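Local coordinates for carboxypeptidase A (Helicoverpa armigera, PDB 1JQG), which probably removes C-terminal residues from peptides and proteins as a zinc-dependent exopeptidase of the M14 family, at residues G317-L321 with N354-V358. Residues are numbered along the deposited sequence; the frame is centred on the assembly and turned at random.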
loop_
_atom_site.group_PDB
_atom_site.type_symbol
_atom_site.label_atom_id
_atom_site.label_comp_id
_atom_site.label_asym_id
_atom_site.label_seq_id
_atom_site.Cartn_x
_atom_site.Cartn_y
_atom_site.Cartn_z
ATOM N N GLY A 317 -5.944 -10.760 -9.421
ATOM C CA GLY A 317 -7.241 -10.361 -8.755
ATOM C C GLY A 317 -8.472 -11.149 -9.274
ATOM O O GLY A 317 -9.582 -11.076 -8.677
ATOM N N ASN A 318 -8.561 -11.739 -10.426
ATOM C CA ASN A 318 -9.722 -12.311 -11.085
ATOM C C ASN A 318 -10.018 -13.729 -10.622
ATOM O O ASN A 318 -11.061 -14.314 -10.914
ATOM C CB ASN A 318 -9.562 -12.331 -12.613
ATOM C CG ASN A 318 -8.394 -13.154 -13.064
ATOM O OD1 ASN A 318 -7.561 -13.522 -12.231
ATOM N ND2 ASN A 318 -8.356 -13.416 -14.353
ATOM N N GLY A 319 -9.137 -14.335 -9.887
ATOM C CA GLY A 319 -9.288 -15.668 -9.345
ATOM C C GLY A 319 -8.406 -16.707 -10.021
ATOM O O GLY A 319 -8.184 -17.707 -9.352
ATOM N N VAL A 320 -7.994 -16.500 -11.257
ATOM C CA VAL A 320 -7.190 -17.437 -11.996
ATOM C C VAL A 320 -5.774 -17.436 -11.416
ATOM O O VAL A 320 -5.201 -16.368 -11.163
ATOM C CB VAL A 320 -7.100 -17.076 -13.494
ATOM C CG1 VAL A 320 -6.189 -18.105 -14.156
ATOM C CG2 VAL A 320 -8.443 -17.059 -14.171
ATOM N N LEU A 321 -5.227 -18.613 -11.199
ATOM C CA LEU A 321 -3.920 -18.801 -10.607
ATOM C C LEU A 321 -2.846 -18.933 -11.670
ATOM O O LEU A 321 -3.063 -19.500 -12.737
ATOM C CB LEU A 321 -3.909 -20.034 -9.693
ATOM C CG LEU A 321 -4.833 -19.989 -8.461
ATOM C CD1 LEU A 321 -4.677 -21.303 -7.714
ATOM C CD2 LEU A 321 -4.499 -18.792 -7.584
ATOM N N ASN A 354 -4.273 -16.155 -2.510
ATOM C CA ASN A 354 -4.721 -15.456 -3.697
ATOM C C ASN A 354 -5.601 -14.247 -3.329
ATOM O O ASN A 354 -6.396 -14.365 -2.403
ATOM C CB ASN A 354 -5.442 -16.481 -4.601
ATOM C CG ASN A 354 -5.996 -15.859 -5.861
ATOM O OD1 ASN A 354 -5.223 -15.639 -6.766
ATOM N ND2 ASN A 354 -7.281 -15.562 -5.911
ATOM N N ILE A 355 -5.508 -13.178 -4.099
ATOM C CA ILE A 355 -6.195 -11.936 -3.941
ATOM C C ILE A 355 -7.707 -12.097 -3.988
ATOM O O ILE A 355 -8.366 -11.655 -3.057
ATOM C CB ILE A 355 -5.797 -10.883 -5.014
ATOM C CG1 ILE A 355 -4.310 -10.534 -4.871
ATOM C CG2 ILE A 355 -6.622 -9.606 -4.848
ATOM C CD1 ILE A 355 -3.762 -9.648 -5.988
ATOM N N PHE A 356 -8.205 -12.770 -5.030
ATOM C CA PHE A 356 -9.615 -13.031 -5.209
ATOM C C PHE A 356 -10.173 -13.885 -4.077
ATOM O O PHE A 356 -11.298 -13.637 -3.671
ATOM C CB PHE A 356 -9.857 -13.738 -6.547
ATOM C CG PHE A 356 -11.288 -14.051 -6.867
ATOM C CD1 PHE A 356 -12.100 -13.155 -7.522
ATOM C CD2 PHE A 356 -11.821 -15.290 -6.517
ATOM C CE1 PHE A 356 -13.422 -13.463 -7.810
ATOM C CE2 PHE A 356 -13.143 -15.617 -6.781
ATOM C CZ PHE A 356 -13.939 -14.687 -7.418
ATOM N N HIS A 357 -9.433 -14.893 -3.645
ATOM C CA HIS A 357 -9.844 -15.845 -2.655
ATOM C C HIS A 357 -9.926 -15.242 -1.273
ATOM O O HIS A 357 -10.891 -15.530 -0.566
ATOM C CB HIS A 357 -8.907 -17.066 -2.611
ATOM C CG HIS A 357 -8.970 -17.932 -3.835
ATOM N ND1 HIS A 357 -10.102 -17.992 -4.648
ATOM C CD2 HIS A 357 -8.069 -18.783 -4.379
ATOM C CE1 HIS A 357 -9.884 -18.827 -5.644
ATOM N NE2 HIS A 357 -8.659 -19.317 -5.503
ATOM N N VAL A 358 -8.922 -14.461 -0.891
ATOM C CA VAL A 358 -8.884 -13.848 0.444
ATOM C C VAL A 358 -9.768 -12.623 0.549
ATOM O O VAL A 358 -10.562 -12.463 1.472
ATOM C CB VAL A 358 -7.440 -13.485 0.823
ATOM C CG1 VAL A 358 -7.307 -12.768 2.158
ATOM C CG2 VAL A 358 -6.601 -14.778 0.821
#
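F356 presses its CB and the root of its ring onto the backbone of the 317-319 turn, with CB 3.4 Å from G319 CA and equally near G317 O. With CG anti to the backbone N (chi1 -179°), the ring is carried on toward the loop, where N318 O sits over one face, 3.7 Å above its plane and displaced toward the rim, whereas G317 O approaches the edge. A beta carbon on G319 would lie tight against F356 CD2; separately, the backbone angles there would jam it against N318 O. An Asx turn shapes the loop, N318 OD1 accepting from V320 N at 3.2 Å, with the donor well above the carbonyl plane. One residue before F356, I355 rests CG2 on G317 CA at 4.0 Å. At the far end of the loop segment, L321 CD2 lies 3.7 Å from N354 CG. N354 is the N-cap of helix 355-358, so an alanine here would probably leave the L321 methyl without its partner and the start of the helix without its side-chain cover. The contact is mainly van der Waals packing. In the zinc carboxypeptidase domain, the loop between strand 311-314 and helix 325-340 thus packs on the junction of helix 355-358 with strand 351-354, outermost in the mixed sheet and parallel to 311-314. The side chain of I355 touches L313 and lies about 11 Å from the zinc ion, while G317 N is hydrogen-bonded to D368 OD1 on helix 366-373.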